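Local coordinates for protein MGS-M4 (Unidentified, PDB 4Q3M) that belongs to the aldo-keto reductase family and probably catalyses NAD(P)H-dependent carbonyl reduction on a TIM barrel, its natural substrate being unknown, at residues H208-T211 and I212-A216; I217-L220 and I221-I225; S255-S258 and V259-G262. All coordinates share one frame; numbering follows the deposited sequence.

Interaction 1 (H208-T211 and I212-A216)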
loop_
_atom_site.group_PDB
_atom_site.type_symbol
_atom_site.label_atom_id
_atom_site.label_comp_id
_atom_site.label_asym_id
_atom_site.label_seq_id
_atom_site.Cartn_x
_atom_site.Cartn_y
_atom_site.Cartn_z
ATOM N N HIS A 208 12.881 25.044 17.370
ATOM C CA HIS A 208 11.669 25.496 18.036
ATOM C C HIS A 208 11.614 25.041 19.492
ATOM O O HIS A 208 10.589 25.198 20.157
ATOM C CB HIS A 208 10.439 24.996 17.276
ATOM C CG HIS A 208 10.448 25.349 15.821
ATOM N ND1 HIS A 208 10.191 26.624 15.362
ATOM C CD2 HIS A 208 10.691 24.596 14.722
ATOM C CE1 HIS A 208 10.271 26.639 14.044
ATOM N NE2 HIS A 208 10.573 25.422 13.630
ATOM N N ASP A 209 12.724 24.483 19.973
ATOM C CA ASP A 209 12.841 24.010 21.353
ATOM C C ASP A 209 11.723 23.024 21.691
ATOM O O ASP A 209 11.125 23.079 22.766
ATOM C CB ASP A 209 12.832 25.193 22.328
ATOM C CG ASP A 209 13.241 24.797 23.735
ATOM O OD1 ASP A 209 13.956 23.783 23.886
ATOM O OD2 ASP A 209 12.846 25.500 24.690
ATOM N N LYS A 210 11.443 22.122 20.757
ATOM C CA LYS A 210 10.388 21.136 20.940
ATOM C C LYS A 210 10.957 19.726 20.933
ATOM O O LYS A 210 12.154 19.530 20.727
ATOM C CB LYS A 210 9.326 21.280 19.847
ATOM C CG LYS A 210 8.562 22.591 19.890
ATOM C CD LYS A 210 7.698 22.678 21.135
ATOM C CE LYS A 210 6.888 23.961 21.158
ATOM N NZ LYS A 210 5.970 24.010 22.328
ATOM N N THR A 211 10.093 18.745 21.167
ATOM C CA THR A 211 10.483 17.349 21.050
ATOM C C THR A 211 10.182 16.869 19.637
ATOM O O THR A 211 9.387 17.485 18.925
ATOM C CB THR A 211 9.753 16.457 22.071
ATOM O OG1 THR A 211 8.370 16.346 21.713
ATOM C CG2 THR A 211 9.869 17.041 23.471
ATOM N N ILE A 212 10.821 15.779 19.231
ATOM C CA ILE A 212 10.594 15.204 17.908
ATOM C C ILE A 212 9.118 14.845 17.648
ATOM O O ILE A 212 8.602 15.142 16.570
ATOM C CB ILE A 212 11.485 13.956 17.683
ATOM C CG1 ILE A 212 12.949 14.375 17.526
ATOM C CG2 ILE A 212 11.031 13.178 16.458
ATOM C CD1 ILE A 212 13.876 13.237 17.171
ATOM N N PRO A 213 8.427 14.217 18.625
ATOM C CA PRO A 213 7.001 13.965 18.373
ATOM C C PRO A 213 6.181 15.239 18.155
ATOM O O PRO A 213 5.381 15.285 17.221
ATOM C CB PRO A 213 6.542 13.247 19.645
ATOM C CG PRO A 213 7.765 12.601 20.167
ATOM C CD PRO A 213 8.872 13.564 19.870
ATOM N N GLN A 214 6.385 16.245 19.004
ATOM C CA GLN A 214 5.691 17.527 18.884
ATOM C C GLN A 214 5.848 18.113 17.486
ATOM O O GLN A 214 4.951 18.779 16.968
ATOM C CB GLN A 214 6.216 18.522 19.919
ATOM C CG GLN A 214 5.788 18.231 21.343
ATOM C CD GLN A 214 6.378 19.213 22.336
ATOM O OE1 GLN A 214 7.530 19.627 22.207
ATOM N NE2 GLN A 214 5.586 19.596 23.332
ATOM N N ILE A 215 7.005 17.854 16.890
ATOM C CA ILE A 215 7.301 18.284 15.534
ATOM C C ILE A 215 6.444 17.569 14.499
ATOM O O ILE A 215 5.761 18.210 13.697
ATOM C CB ILE A 215 8.780 18.047 15.200
ATOM C CG1 ILE A 215 9.662 19.038 15.966
ATOM C CG2 ILE A 215 8.999 18.092 13.694
ATOM C CD1 ILE A 215 9.077 20.437 16.075
ATOM N N ALA A 216 6.494 16.239 14.519
ATOM C CA ALA A 216 5.758 15.416 13.566
ATOM C C ALA A 216 4.269 15.726 13.618
ATOM O O ALA A 216 3.579 15.692 12.599
ATOM C CB ALA A 216 6.003 13.941 13.842
#
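Thr-211 and Gln-214 clasp each other in a capping box that starts helix 212-222. The firm half runs from backbone to side chain: Thr-211 N donates to Gln-214 OE1 at 2.9 Å, nearly straight at 168°, with the donor a little off the carbonyl plane of the amide. The return half is weak, Gln-214 N reaching Thr-211 OG1 at 3.4 Å. The threonine takes the N-cap position with OG1 set between its backbone N and carbonyl carbon (chi1 71°), which turns the hydroxyl inward to the first turn of the helix, over Gln-214 CG and alongside Pro-213 CD at 3.4 Å. One turn on, the regular helical pattern begins with Ile-215 N donating to Thr-211 O at 3.2 Å.

In Gln-214 CG stands beside the backbone N (chi1 -72°), and the straight chain beyond it carries the amide back to Thr-211. Its oxygen is taken up there, while NE2 donates to Gln-239 O, which should hold the amide against turning. Lys-210 crosses this side chain at about a right angle, its methylenes passing beside the amide oxygen; its apolar touch is CB, 3.9 Å from Ile-215 CD1. Beyond them Lys-210 NZ forms a salt bridge with Asp-245. The cap closes the loop that joins helix 199-207 to helix 212-222: Ile-212 and Ile-215 pack against helix 199-207, and Pro-213 against helices 192-196 and 234-241.

Interaction 2 (I217-L220 and I221-I225); sequences IRWL and IEREI
Arg-218 grips Glu-222 one turn along the helix, a salt bridge in which two nitrogens converge on a single oxygen: NE lies 2.7 Å and NH2 2.9 Å from Glu-222 OE2. Both come in from the same face of the carboxylate, whose plane stands 81° to the guanidinium. Two bends make this possible: the Arg-218 side chain folds back on itself, and Glu-222 does the same at chi2 (-73°). Ile-221 CG2 lies over one face of the guanidinium, 3.3 Å from Arg-218 NH1. Leu-248 N and Thr-247 OG1 also bind Glu-222 OE2. The helix ends in a Schellman motif, Glu-224 at positive phi in the C-prime position: Ile-225 N donates to Leu-220 O at 3.0 Å and Glu-224 N to Ile-221 O, turning the chain toward strand 226-227. Arg-223 runs side by side with Trp-219, its CD 3.5 Å above the indole plane near the rim. A bend at chi3 (61°) then carries Arg-223 NH1 to within 3.3 Å of Trp-219 CH2, where it also donates to Gln-166 O. Ile-225 CD1 sits over the centre of that guanidinium and packs 4.2 Å from Leu-220 CD2.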
loop_
_atom_site.group_PDB
_atom_site.type_symbol
_atom_site.label_atom_id
_atom_site.label_comp_id
_atom_site.label_asym_id
_atom_site.label_seq_id
_atom_site.Cartn_x
_atom_site.Cartn_y
_atom_site.Cartn_z
ATOM N N ILE A 217 3.788 16.038 14.816
ATOM C CA ILE A 217 2.396 16.410 15.012
ATOM C C ILE A 217 2.101 17.760 14.366
ATOM O O ILE A 217 1.130 17.897 13.625
ATOM C CB ILE A 217 2.041 16.459 16.509
ATOM C CG1 ILE A 217 2.190 15.068 17.126
ATOM C CG2 ILE A 217 0.628 16.977 16.709
ATOM C CD1 ILE A 217 2.074 15.050 18.628
ATOM N N ARG A 218 2.953 18.746 14.638
ATOM C CA ARG A 218 2.784 20.089 14.086
ATOM C C ARG A 218 2.834 20.087 12.565
ATOM O O ARG A 218 2.086 20.810 11.909
ATOM C CB ARG A 218 3.856 21.035 14.629
ATOM C CG ARG A 218 3.716 22.466 14.131
ATOM C CD ARG A 218 2.366 23.049 14.520
ATOM N NE ARG A 218 2.065 24.274 13.786
ATOM C CZ ARG A 218 0.947 24.978 13.935
ATOM N NH1 ARG A 218 0.022 24.581 14.798
ATOM N NH2 ARG A 218 0.755 26.080 13.224
ATOM N N TRP A 219 3.726 19.272 12.012
ATOM C CA TRP A 219 3.875 19.152 10.568
ATOM C C TRP A 219 2.563 18.723 9.915
ATOM O O TRP A 219 2.200 19.214 8.845
ATOM C CB TRP A 219 4.994 18.164 10.238
ATOM C CG TRP A 219 5.029 17.726 8.812
ATOM C CD1 TRP A 219 5.426 18.464 7.737
ATOM C CD2 TRP A 219 4.669 16.437 8.304
ATOM N NE1 TRP A 219 5.326 17.716 6.587
ATOM C CE2 TRP A 219 4.865 16.467 6.910
ATOM C CE3 TRP A 219 4.197 15.261 8.895
ATOM C CZ2 TRP A 219 4.605 15.369 6.097
ATOM C CZ3 TRP A 219 3.940 14.171 8.086
ATOM C CH2 TRP A 219 4.144 14.232 6.703
ATOM N N LEU A 220 1.850 17.814 10.573
ATOM C CA LEU A 220 0.532 17.397 10.112
ATOM C C LEU A 220 -0.480 18.527 10.272
ATOM O O LEU A 220 -1.343 18.724 9.416
ATOM C CB LEU A 220 0.066 16.154 10.871
ATOM C CG LEU A 220 0.809 14.858 10.541
ATOM C CD1 LEU A 220 0.421 13.759 11.512
ATOM C CD2 LEU A 220 0.526 14.432 9.108
ATOM N N ILE A 221 -0.367 19.262 11.375
ATOM C CA ILE A 221 -1.212 20.426 11.619
ATOM C C ILE A 221 -1.045 21.456 10.508
ATOM O O ILE A 221 -2.024 22.022 10.018
ATOM C CB ILE A 221 -0.886 21.097 12.970
ATOM C CG1 ILE A 221 -1.026 20.102 14.121
ATOM C CG2 ILE A 221 -1.779 22.301 13.195
ATOM C CD1 ILE A 221 -2.433 19.631 14.341
ATOM N N GLU A 222 0.203 21.685 10.112
ATOM C CA GLU A 222 0.518 22.645 9.060
ATOM C C GLU A 222 -0.099 22.230 7.726
ATOM O O GLU A 222 -0.457 23.078 6.908
ATOM C CB GLU A 222 2.035 22.800 8.909
ATOM C CG GLU A 222 2.747 23.340 10.146
ATOM C CD GLU A 222 2.493 24.818 10.389
ATOM O OE1 GLU A 222 1.855 25.470 9.535
ATOM O OE2 GLU A 222 2.938 25.332 11.439
ATOM N N ARG A 223 -0.226 20.923 7.517
ATOM C CA ARG A 223 -0.807 20.394 6.286
ATOM C C ARG A 223 -2.327 20.295 6.368
ATOM O O ARG A 223 -2.956 19.662 5.517
ATOM C CB ARG A 223 -0.223 19.017 5.966
ATOM C CG ARG A 223 1.257 19.015 5.631
ATOM C CD ARG A 223 1.730 17.602 5.325
ATOM N NE ARG A 223 1.031 17.034 4.176
ATOM C CZ ARG A 223 1.006 15.738 3.881
ATOM N NH1 ARG A 223 1.640 14.868 4.656
ATOM N NH2 ARG A 223 0.344 15.310 2.814
ATOM N N GLU A 224 -2.904 20.919 7.392
ATOM C CA GLU A 224 -4.348 20.893 7.629
ATOM C C GLU A 224 -4.882 19.464 7.715
ATOM O O GLU A 224 -5.959 19.159 7.203
ATOM C CB GLU A 224 -5.085 21.671 6.536
ATOM C CG GLU A 224 -4.755 23.156 6.509
ATOM C CD GLU A 224 -5.521 23.909 5.438
ATOM O OE1 GLU A 224 -5.991 23.267 4.477
ATOM O OE2 GLU A 224 -5.655 25.145 5.562
ATOM N N ILE A 225 -4.116 18.595 8.368
ATOM C CA ILE A 225 -4.508 17.204 8.557
ATOM C C ILE A 225 -4.833 16.926 10.021
ATOM O O ILE A 225 -4.053 17.265 10.912
ATOM C CB ILE A 225 -3.400 16.236 8.090
ATOM C CG1 ILE A 225 -3.188 16.353 6.579
ATOM C CG2 ILE A 225 -3.740 14.801 8.469
ATOM C CD1 ILE A 225 -2.134 15.409 6.037
#

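Interaction 3 (S255-S258 and V259-G262); sequences SIRS and VNTG
Ser-255 meets Val-259 through its carbonyl, its O lying 3.6 Å from Val-259 CG1. Next in line, Ile-256 is the main partner of the valine: Val-259 N donates to Ile-256 O at 3.3 Å, arriving well above the carbonyl plane, 63° out of it. With CG1 beside the backbone N and anti to the carbonyl carbon (chi1 -44°), Val-259 CG2 falls between N and C and lies against Ile-256 O; the two CG2 methyls of Ile-256 and Val-259 are only loosely packed, 4.5 Å apart. Shrinking Val-259 to an alanine would probably open a gap between the carbonyls of Ser-255 and Ile-256 and Met-201 of helix 199-207, against which the valine side chain packs.

Arg-257, with CG anti to its N and a bend at chi2 (60°), lies side by side with Asn-260, and its NH1 comes edge-on to within 3.5 Å of Asn-260 CB. The polar ends look elsewhere: Arg-257 NH2 makes a salt bridge with Asp-273 of the second subunit, while Asn-260 OD1 accepts from Gln-166 N and its ND2 donates to that same Asp-273 of the second subunit. Ser-258 and Val-259 are the two central residues of a type I beta turn from Arg-257 to Asn-260, closed by a weak bond from Asn-260 N to Arg-257 O at 3.5 Å, which carries the chain on from helix 250-257 into the loop at the dimer contact.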
loop_
_atom_site.group_PDB
_atom_site.type_symbol
_atom_site.label_atom_id
_atom_site.label_comp_id
_atom_site.label_asym_id
_atom_site.label_seq_id
_atom_site.Cartn_x
_atom_site.Cartn_y
_atom_site.Cartn_z
ATOM N N SER A 255 12.131 20.575 4.425
ATOM C CA SER A 255 13.122 19.702 5.043
ATOM C C SER A 255 12.460 18.425 5.552
ATOM O O SER A 255 13.049 17.345 5.506
ATOM C CB SER A 255 13.839 20.423 6.185
ATOM O OG SER A 255 14.973 19.695 6.619
ATOM N N ILE A 256 11.230 18.560 6.039
ATOM C CA ILE A 256 10.446 17.417 6.494
ATOM C C ILE A 256 9.956 16.607 5.294
ATOM O O ILE A 256 9.758 15.398 5.384
ATOM C CB ILE A 256 9.241 17.867 7.357
ATOM C CG1 ILE A 256 9.723 18.647 8.583
ATOM C CG2 ILE A 256 8.398 16.676 7.793
ATOM C CD1 ILE A 256 8.616 19.021 9.545
ATOM N N ARG A 257 9.779 17.283 4.164
ATOM C CA ARG A 257 9.294 16.638 2.949
ATOM C C ARG A 257 10.224 15.519 2.475
ATOM O O ARG A 257 9.768 14.490 1.976
ATOM C CB ARG A 257 9.118 17.675 1.836
ATOM C CG ARG A 257 8.641 17.098 0.514
ATOM C CD ARG A 257 7.295 16.412 0.668
ATOM N NE ARG A 257 6.871 15.752 -0.562
ATOM C CZ ARG A 257 7.155 14.491 -0.871
ATOM N NH1 ARG A 257 7.868 13.747 -0.036
ATOM N NH2 ARG A 257 6.726 13.973 -2.013
ATOM N N SER A 258 11.526 15.723 2.647
ATOM C CA SER A 258 12.524 14.794 2.126
ATOM C C SER A 258 12.634 13.503 2.934
ATOM O O SER A 258 13.152 12.502 2.438
ATOM C CB SER A 258 13.894 15.474 2.068
ATOM O OG SER A 258 13.901 16.530 1.124
ATOM N N VAL A 259 12.148 13.517 4.171
ATOM C CA VAL A 259 12.294 12.354 5.042
ATOM C C VAL A 259 11.229 11.296 4.749
ATOM O O VAL A 259 11.134 10.286 5.449
ATOM C CB VAL A 259 12.242 12.754 6.534
ATOM C CG1 VAL A 259 13.077 13.997 6.769
ATOM C CG2 VAL A 259 10.817 12.991 6.986
ATOM N N ASN A 260 10.441 11.527 3.704
ATOM C CA ASN A 260 9.490 10.530 3.228
ATOM C C ASN A 260 10.213 9.361 2.571
ATOM O O ASN A 260 11.078 9.556 1.717
ATOM C CB ASN A 260 8.502 11.152 2.241
ATOM C CG ASN A 260 7.412 10.184 1.819
ATOM O OD1 ASN A 260 6.726 9.599 2.656
ATOM N ND2 ASN A 260 7.252 10.005 0.512
ATOM N N THR A 261 9.861 8.144 2.973
ATOM C CA THR A 261 10.477 6.949 2.410
ATOM C C THR A 261 9.456 6.118 1.643
ATOM O O THR A 261 9.795 5.442 0.671
ATOM C CB THR A 261 11.122 6.075 3.502
ATOM O OG1 THR A 261 10.104 5.569 4.376
ATOM C CG2 THR A 261 12.128 6.884 4.309
ATOM N N GLY A 262 8.204 6.174 2.084
ATOM C CA GLY A 262 7.139 5.430 1.442
ATOM C C GLY A 262 6.981 4.035 2.012
ATOM O O GLY A 262 6.251 3.210 1.464
#

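In the fold
Interactions 1 and 2 lie in series along helix 212-222, at its start and at its finish, their centres about 12 Å apart: the first caps the helix, the second closes it and leads into strand 226-227, the last strand of the barrel. Interaction 3 follows helix 250-257, with its centre about 14 Å from that of interaction 2 and 16 Å from that of interaction 1. Ile-256 joins all three, its CG2 lying 3.5 Å from Trp-219 NE1 and its CD1 4.3 Å from Ile-215 CG2. Gln-166 also bridges interactions 2 and 3. Interaction 2 stands at the strand-entry end of the barrel, whereas aldo-keto reductases carry their active site at the C-terminal ends of the strands.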